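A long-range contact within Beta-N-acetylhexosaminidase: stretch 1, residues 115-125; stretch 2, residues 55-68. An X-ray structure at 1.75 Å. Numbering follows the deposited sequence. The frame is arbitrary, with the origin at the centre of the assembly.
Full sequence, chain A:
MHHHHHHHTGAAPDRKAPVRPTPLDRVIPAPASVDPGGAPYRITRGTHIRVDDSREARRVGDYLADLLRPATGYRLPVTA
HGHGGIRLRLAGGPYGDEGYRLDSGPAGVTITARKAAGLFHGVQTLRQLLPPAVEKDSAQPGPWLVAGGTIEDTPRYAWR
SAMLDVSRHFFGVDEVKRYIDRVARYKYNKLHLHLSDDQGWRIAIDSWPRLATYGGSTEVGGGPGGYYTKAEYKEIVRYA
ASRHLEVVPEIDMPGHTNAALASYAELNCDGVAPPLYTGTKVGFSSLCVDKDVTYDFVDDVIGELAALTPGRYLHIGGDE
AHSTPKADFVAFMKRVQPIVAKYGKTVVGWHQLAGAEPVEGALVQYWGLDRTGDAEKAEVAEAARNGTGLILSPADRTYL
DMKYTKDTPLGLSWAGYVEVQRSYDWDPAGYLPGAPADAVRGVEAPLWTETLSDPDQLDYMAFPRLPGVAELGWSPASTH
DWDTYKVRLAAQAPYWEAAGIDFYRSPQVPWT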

ATOM      1  N   LYS A 115      -1.183 -13.866  16.098  1.00 15.61           N
ATOM      2  CA  LYS A 115       0.065 -13.797  15.347  1.00 15.59           C
ATOM      3  C   LYS A 115       0.759 -12.442  15.454  1.00 13.48           C
ATOM      4  O   LYS A 115       0.150 -11.450  15.853  1.00 11.85           O
ATOM      5  CB  LYS A 115      -0.189 -14.137  13.876  1.00 18.21           C
ATOM      6  CG  LYS A 115      -0.621 -15.582  13.653  1.00 22.90           C
ATOM      7  CD  LYS A 115      -0.515 -15.977  12.190  1.00 28.55           C
ATOM      8  CE  LYS A 115      -0.797 -17.461  11.999  1.00 30.37           C
ATOM      9  NZ  LYS A 115      -0.647 -17.875  10.575  1.00 33.85           N
ATOM     10  N   ALA A 116       2.040 -12.416  15.094  1.00 12.30           N
ATOM     11  CA  ALA A 116       2.844 -11.198  15.152  1.00 12.02           C
ATOM     12  C   ALA A 116       2.219 -10.039  14.384  1.00 11.63           C
ATOM     13  O   ALA A 116       2.322  -8.887  14.804  1.00 10.29           O
ATOM     14  CB  ALA A 116       4.247 -11.475  14.623  1.00 13.63           C
ATOM     15  N   ALA A 117       1.577 -10.340  13.259  1.00 10.14           N
ATOM     16  CA  ALA A 117       0.946  -9.295  12.459  1.00  9.99           C
ATOM     17  C   ALA A 117      -0.116  -8.588  13.290  1.00  9.42           C
ATOM     18  O   ALA A 117      -0.323  -7.384  13.150  1.00  8.87           O
ATOM     19  CB  ALA A 117       0.320  -9.894  11.204  1.00 10.74           C
ATOM     20  N   GLY A 118      -0.786  -9.345  14.157  1.00  8.43           N
ATOM     21  CA  GLY A 118      -1.813  -8.764  15.003  1.00  8.74           C
ATOM     22  C   GLY A 118      -1.207  -7.829  16.033  1.00  9.00           C
ATOM     23  O   GLY A 118      -1.735  -6.744  16.293  1.00  9.22           O
ATOM     24  N   LEU A 119      -0.099  -8.254  16.633  1.00  9.29           N
ATOM     25  CA  LEU A 119       0.587  -7.426  17.619  1.00  9.27           C
ATOM     26  C   LEU A 119       1.046  -6.143  16.932  1.00  9.27           C
ATOM     27  O   LEU A 119       0.936  -5.052  17.488  1.00  8.92           O
ATOM     28  CB  LEU A 119       1.808  -8.162  18.179  1.00 10.48           C
ATOM     29  CG  LEU A 119       1.550  -9.440  18.979  1.00 11.23           C
ATOM     30  CD1 LEU A 119       2.875 -10.025  19.441  1.00 11.71           C
ATOM     31  CD2 LEU A 119       0.659  -9.127  20.174  1.00 11.79           C
ATOM     32  N   PHE A 120       1.563  -6.290  15.717  1.00  8.62           N
ATOM     33  CA  PHE A 120       2.052  -5.156  14.940  1.00  8.92           C
ATOM     34  C   PHE A 120       0.926  -4.153  14.694  1.00  9.03           C
ATOM     35  O   PHE A 120       1.109  -2.944  14.839  1.00  8.59           O
ATOM     36  CB  PHE A 120       2.618  -5.654  13.607  1.00  8.87           C
ATOM     37  CG  PHE A 120       3.365  -4.606  12.833  1.00  8.56           C
ATOM     38  CD1 PHE A 120       4.676  -4.279  13.165  1.00  8.29           C
ATOM     39  CD2 PHE A 120       2.759  -3.949  11.765  1.00  9.19           C
ATOM     40  CE1 PHE A 120       5.374  -3.315  12.443  1.00  8.23           C
ATOM     41  CE2 PHE A 120       3.449  -2.981  11.036  1.00  8.18           C
ATOM     42  CZ  PHE A 120       4.760  -2.664  11.373  1.00  7.19           C
ATOM     43  N   HIS A 121      -0.244  -4.655  14.320  1.00  8.92           N
ATOM     44  CA  HIS A 121      -1.386  -3.785  14.080  1.00  8.80           C
ATOM     45  C   HIS A 121      -1.813  -3.113  15.382  1.00  8.78           C
ATOM     46  O   HIS A 121      -2.222  -1.953  15.382  1.00  8.30           O
ATOM     47  CB  HIS A 121      -2.527  -4.595  13.466  1.00  8.78           C
ATOM     48  CG  HIS A 121      -2.219  -5.103  12.092  1.00 10.24           C
ATOM     49  ND1 HIS A 121      -2.813  -6.226  11.559  1.00  8.78           N
ATOM     50  CD2 HIS A 121      -1.368  -4.641  11.144  1.00 11.19           C
ATOM     51  CE1 HIS A 121      -2.339  -6.438  10.343  1.00 10.25           C
ATOM     52  NE2 HIS A 121      -1.459  -5.490  10.067  1.00 10.75           N
ATOM     53  N   GLY A 122      -1.705  -3.839  16.493  1.00  8.30           N
ATOM     54  CA  GLY A 122      -2.062  -3.259  17.778  1.00  8.66           C
ATOM     55  C   GLY A 122      -1.144  -2.087  18.079  1.00  8.32           C
ATOM     56  O   GLY A 122      -1.559  -1.079  18.654  1.00  8.31           O
ATOM     57  N   VAL A 123       0.118  -2.226  17.688  1.00  8.04           N
ATOM     58  CA  VAL A 123       1.104  -1.171  17.891  1.00  7.71           C
ATOM     59  C   VAL A 123       0.720   0.067  17.083  1.00  7.81           C
ATOM     60  O   VAL A 123       0.857   1.189  17.560  1.00  7.25           O
ATOM     61  CB  VAL A 123       2.523  -1.647  17.482  1.00  7.96           C
ATOM     62  CG1 VAL A 123       3.467  -0.455  17.338  1.00  8.15           C
ATOM     63  CG2 VAL A 123       3.065  -2.606  18.538  1.00  8.87           C
ATOM     64  N   GLN A 124       0.224  -0.134  15.864  1.00  8.00           N
ATOM     65  CA  GLN A 124      -0.172   0.996  15.032  1.00  6.90           C
ATOM     66  C   GLN A 124      -1.308   1.775  15.693  1.00  7.79           C
ATOM     67  O   GLN A 124      -1.426   2.984  15.527  1.00  8.72           O
ATOM     68  CB  GLN A 124      -0.604   0.521  13.642  1.00  6.48           C
ATOM     69  CG  GLN A 124       0.478  -0.233  12.869  1.00  8.27           C
ATOM     70  CD  GLN A 124       1.811   0.502  12.844  1.00  9.58           C
ATOM     71  OE1 GLN A 124       1.858   1.731  12.783  1.00  6.99           O
ATOM     72  NE2 GLN A 124       2.902  -0.254  12.877  1.00  9.82           N
ATOM     73  N   THR A 125      -2.152   1.074  16.439  1.00  8.48           N
ATOM     74  CA  THR A 125      -3.245   1.731  17.138  1.00  8.53           C
ATOM     75  C   THR A 125      -2.674   2.477  18.341  1.00  7.83           C
ATOM     76  O   THR A 125      -3.037   3.625  18.606  1.00  8.52           O
ATOM     77  CB  THR A 125      -4.286   0.703  17.609  1.00  7.93           C
ATOM     78  OG1 THR A 125      -4.980   0.193  16.464  1.00  8.97           O
ATOM     79  CG2 THR A 125      -5.285   1.338  18.574  1.00  9.12           C
TER
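Stretch 2 55-68: REARRVGDYLADLL

Two valines trade places as knob and hole in this contact: Val 60 of the second stretch sits among Ala 116, Leu 119, Phe 120 and Val 123, while Val 123 of the first sits among Val 60, Tyr 63, Leu 64 and Leu 67. Each is thus also part of the other's socket, and their methyls meet at 4.1 Å, from Val 123 CG2 to Val 60 CG1.

Residues 55-68 are helical throughout, with phi and psi mostly near -60° and -40°, and the helix continues beyond Leu 68. It runs alongside helix 116-125 in nearly the same direction: the two N-to-C directions differ by 14°, and the axes come within 9.6 Å. At so shallow an angle the helices stay in step for about two turns. Glu 56 lies opposite Ala 116 (CA to CA 6.2 Å), Val 60 opposite Phe 120 (CA to CA 6.1 Å) and Leu 64 opposite Val 123 (CA to CA 6.8 Å). The contacting residues Glu 56, Val 60, Tyr 63, Leu 64 and Leu 67 follow the spacing of three and four that gathers side chains on one side of a helix.

At the N-terminal end the small Ala 116 leaves room for its neighbours. Its CB is 3.9 Å from Glu 56 OE1 and 4.1 Å from Val 60 CG2; the partly exposed glutamate can keep its charge near solvent while covering the methyl. Val 60, short and branched at CB, spreads its two methyls into the socket: CG2 lies 3.9 Å from the carbonyl Ala 116 O, and CG1 lies 4.0 Å from Leu 119 CB. Its CA-to-CB bond points toward the first helix, so the side chain fills its place without a long reach.

Val 123 makes the corresponding fit farther along. Its CG1 approaches Leu 64 CD1 at 3.9 Å, Leu 67 CD1 at 4.0 Å and Tyr 63 CE2 at 3.9 Å, the last at the edge of the tyrosine ring. The leucines suit this socket because their apolar ends reach the compact valine; the CA-to-CB bond of Leu 64 points sideways while its end comes nearer, whereas that of Leu 67 points toward the first helix.

Tyr 63 combines apolar and polar contacts. Phe 120 CE1 lies over one face of its ring, 3.3 Å from Tyr 63 CE2; the ring centroids are 4.6 Å apart and the planes meet obliquely at 42°. Beyond the ring, Gln 124 NE2 donates a hydrogen bond to Tyr 63 OH at 3.1 Å, nearly straight at 166°. The CA-to-CB bond of Gln 124 points sideways, and its long side chain brings the amide nearer to reach the hydroxyl. This is the only hydrogen bond between the stretches, and it gives the hydroxyl a polar partner beside an otherwise largely apolar interface.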

ATOM      1  N   ARG A  55      11.272 -15.219  18.728  1.00 31.77           N
ATOM      2  CA  ARG A  55      11.880 -14.270  17.804  1.00 32.90           C
ATOM      3  C   ARG A  55      10.867 -13.262  17.273  1.00 31.94           C
ATOM      4  O   ARG A  55      11.100 -12.052  17.309  1.00 31.58           O
ATOM      5  CB  ARG A  55      12.502 -15.020  16.626  1.00 35.72           C
ATOM      6  CG  ARG A  55      13.228 -14.129  15.634  1.00 39.59           C
ATOM      7  CD  ARG A  55      14.525 -13.599  16.222  1.00 42.85           C
ATOM      8  NE  ARG A  55      15.411 -14.685  16.633  1.00 46.08           N
ATOM      9  CZ  ARG A  55      15.899 -15.608  15.808  1.00 47.39           C
ATOM     10  NH1 ARG A  55      15.590 -15.579  14.517  1.00 48.21           N
ATOM     11  NH2 ARG A  55      16.695 -16.560  16.273  1.00 48.47           N
ATOM     12  N   GLU A  56       9.743 -13.767  16.777  1.00 30.62           N
ATOM     13  CA  GLU A  56       8.703 -12.915  16.217  1.00 29.60           C
ATOM     14  C   GLU A  56       8.129 -11.935  17.239  1.00 27.87           C
ATOM     15  O   GLU A  56       7.795 -10.801  16.898  1.00 26.43           O
ATOM     16  CB  GLU A  56       7.578 -13.774  15.634  1.00 31.71           C
ATOM     17  CG  GLU A  56       6.781 -14.553  16.664  1.00 34.88           C
ATOM     18  CD  GLU A  56       5.729 -15.438  16.028  1.00 37.22           C
ATOM     19  OE1 GLU A  56       5.406 -15.213  14.843  1.00 38.44           O
ATOM     20  OE2 GLU A  56       5.219 -16.350  16.712  1.00 38.62           O
ATOM     21  N   ALA A  57       8.013 -12.372  18.489  1.00 24.81           N
ATOM     22  CA  ALA A  57       7.484 -11.508  19.538  1.00 22.88           C
ATOM     23  C   ALA A  57       8.469 -10.379  19.836  1.00 21.28           C
ATOM     24  O   ALA A  57       8.096  -9.204  19.845  1.00 18.50           O
ATOM     25  CB  ALA A  57       7.213 -12.320  20.797  1.00 23.68           C
ATOM     26  N   ARG A  58       9.727 -10.737  20.079  1.00 20.05           N
ATOM     27  CA  ARG A  58      10.752  -9.743  20.371  1.00 20.12           C
ATOM     28  C   ARG A  58      10.893  -8.756  19.221  1.00 18.08           C
ATOM     29  O   ARG A  58      11.198  -7.586  19.432  1.00 16.53           O
ATOM     30  CB  ARG A  58      12.108 -10.408  20.623  1.00 22.75           C
ATOM     31  CG  ARG A  58      12.241 -11.099  21.972  1.00 27.43           C
ATOM     32  CD  ARG A  58      13.709 -11.343  22.303  1.00 30.43           C
ATOM     33  NE  ARG A  58      13.894 -11.978  23.606  1.00 34.41           N
ATOM     34  CZ  ARG A  58      13.510 -13.217  23.894  1.00 35.84           C
ATOM     35  NH1 ARG A  58      12.915 -13.961  22.969  1.00 36.74           N
ATOM     36  NH2 ARG A  58      13.723 -13.718  25.104  1.00 35.88           N
ATOM     37  N   ARG A  59      10.669  -9.241  18.003  1.00 16.01           N
ATOM     38  CA  ARG A  59      10.773  -8.409  16.813  1.00 16.50           C
ATOM     39  C   ARG A  59       9.778  -7.257  16.867  1.00 13.73           C
ATOM     40  O   ARG A  59      10.117  -6.117  16.542  1.00 12.19           O
ATOM     41  CB  ARG A  59      10.516  -9.263  15.571  1.00 19.51           C
ATOM     42  CG  ARG A  59      10.902  -8.618  14.259  1.00 26.77           C
ATOM     43  CD  ARG A  59      11.744  -9.591  13.448  1.00 31.58           C
ATOM     44  NE  ARG A  59      11.153 -10.926  13.443  1.00 34.69           N
ATOM     45  CZ  ARG A  59      11.772 -12.016  13.004  1.00 37.22           C
ATOM     46  NH1 ARG A  59      13.009 -11.934  12.532  1.00 37.85           N
ATOM     47  NH2 ARG A  59      11.158 -13.192  13.048  1.00 37.80           N
ATOM     48  N   VAL A  60       8.548  -7.552  17.275  1.00 11.86           N
ATOM     49  CA  VAL A  60       7.527  -6.516  17.362  1.00 11.32           C
ATOM     50  C   VAL A  60       7.850  -5.605  18.541  1.00 10.91           C
ATOM     51  O   VAL A  60       7.608  -4.397  18.495  1.00  9.92           O
ATOM     52  CB  VAL A  60       6.120  -7.116  17.559  1.00 10.90           C
ATOM     53  CG1 VAL A  60       5.081  -6.000  17.585  1.00 11.76           C
ATOM     54  CG2 VAL A  60       5.816  -8.106  16.440  1.00 12.55           C
ATOM     55  N   GLY A  61       8.395  -6.195  19.601  1.00 11.12           N
ATOM     56  CA  GLY A  61       8.758  -5.417  20.771  1.00 10.73           C
ATOM     57  C   GLY A  61       9.844  -4.413  20.427  1.00 10.46           C
ATOM     58  O   GLY A  61       9.760  -3.241  20.805  1.00  9.60           O
ATOM     59  N   ASP A  62      10.868  -4.863  19.705  1.00 10.00           N
ATOM     60  CA  ASP A  62      11.957  -3.974  19.317  1.00 10.70           C
ATOM     61  C   ASP A  62      11.433  -2.876  18.399  1.00 10.02           C
ATOM     62  O   ASP A  62      11.882  -1.734  18.466  1.00  9.83           O
ATOM     63  CB  ASP A  62      13.071  -4.740  18.593  1.00 13.87           C
ATOM     64  CG  ASP A  62      13.785  -5.733  19.488  1.00 17.82           C
ATOM     65  OD1 ASP A  62      13.900  -5.475  20.704  1.00 18.65           O
ATOM     66  OD2 ASP A  62      14.248  -6.768  18.966  1.00 21.06           O
ATOM     67  N   TYR A  63      10.488  -3.231  17.533  1.00  9.08           N
ATOM     68  CA  TYR A  63       9.899  -2.266  16.610  1.00  9.39           C
ATOM     69  C   TYR A  63       9.218  -1.148  17.397  1.00  9.19           C
ATOM     70  O   TYR A  63       9.376   0.038  17.092  1.00 10.62           O
ATOM     71  CB  TYR A  63       8.870  -2.957  15.715  1.00  9.65           C
ATOM     72  CG  TYR A  63       8.062  -2.005  14.865  1.00 10.40           C
ATOM     73  CD1 TYR A  63       8.592  -1.456  13.697  1.00  9.97           C
ATOM     74  CD2 TYR A  63       6.766  -1.642  15.235  1.00  9.45           C
ATOM     75  CE1 TYR A  63       7.847  -0.568  12.920  1.00 10.32           C
ATOM     76  CE2 TYR A  63       6.020  -0.756  14.471  1.00 10.65           C
ATOM     77  CZ  TYR A  63       6.563  -0.225  13.316  1.00  9.40           C
ATOM     78  OH  TYR A  63       5.819   0.646  12.557  1.00 10.68           O
ATOM     79  N   LEU A  64       8.457  -1.538  18.412  1.00  8.81           N
ATOM     80  CA  LEU A  64       7.752  -0.578  19.250  1.00  9.55           C
ATOM     81  C   LEU A  64       8.733   0.301  20.024  1.00  8.68           C
ATOM     82  O   LEU A  64       8.582   1.524  20.067  1.00  9.30           O
ATOM     83  CB  LEU A  64       6.831  -1.310  20.229  1.00  9.31           C
ATOM     84  CG  LEU A  64       6.168  -0.430  21.299  1.00  8.87           C
ATOM     85  CD1 LEU A  64       5.313   0.641  20.632  1.00  8.59           C
ATOM     86  CD2 LEU A  64       5.320  -1.295  22.218  1.00 10.30           C
ATOM     87  N   ALA A  65       9.732  -0.324  20.642  1.00  8.83           N
ATOM     88  CA  ALA A  65      10.723   0.424  21.409  1.00  9.99           C
ATOM     89  C   ALA A  65      11.382   1.478  20.525  1.00 10.96           C
ATOM     90  O   ALA A  65      11.552   2.627  20.938  1.00 11.29           O
ATOM     91  CB  ALA A  65      11.776  -0.523  21.975  1.00 10.87           C
ATOM     92  N   ASP A  66      11.754   1.083  19.309  1.00 10.28           N
ATOM     93  CA  ASP A  66      12.385   2.011  18.373  1.00 12.05           C
ATOM     94  C   ASP A  66      11.481   3.202  18.049  1.00 11.93           C
ATOM     95  O   ASP A  66      11.963   4.319  17.857  1.00 12.05           O
ATOM     96  CB  ASP A  66      12.775   1.298  17.073  1.00 13.12           C
ATOM     97  CG  ASP A  66      13.981   0.387  17.241  1.00 16.14           C
ATOM     98  OD1 ASP A  66      14.699   0.521  18.255  1.00 17.28           O
ATOM     99  OD2 ASP A  66      14.221  -0.456  16.348  1.00 17.80           O
ATOM    100  N   LEU A  67      10.174   2.967  17.978  1.00 11.54           N
ATOM    101  CA  LEU A  67       9.236   4.048  17.686  1.00 13.63           C
ATOM    102  C   LEU A  67       9.097   5.021  18.849  1.00 13.91           C
ATOM    103  O   LEU A  67       8.896   6.217  18.641  1.00 14.90           O
ATOM    104  CB  LEU A  67       7.839   3.496  17.375  1.00 14.36           C
ATOM    105  CG  LEU A  67       7.547   2.790  16.053  1.00 16.14           C
ATOM    106  CD1 LEU A  67       6.113   2.282  16.072  1.00 15.98           C
ATOM    107  CD2 LEU A  67       7.757   3.753  14.894  1.00 15.51           C
ATOM    108  N   LEU A  68       9.211   4.509  20.070  1.00 12.32           N
ATOM    109  CA  LEU A  68       9.027   5.339  21.257  1.00 13.40           C
ATOM    110  C   LEU A  68      10.263   5.972  21.891  1.00 14.74           C
ATOM    111  O   LEU A  68      10.170   7.041  22.495  1.00 14.18           O
ATOM    112  CB  LEU A  68       8.298   4.528  22.334  1.00 13.25           C
ATOM    113  CG  LEU A  68       6.945   3.915  21.964  1.00 13.30           C
ATOM    114  CD1 LEU A  68       6.370   3.182  23.170  1.00 14.24           C
ATOM    115  CD2 LEU A  68       5.998   5.005  21.503  1.00 15.68           C
TER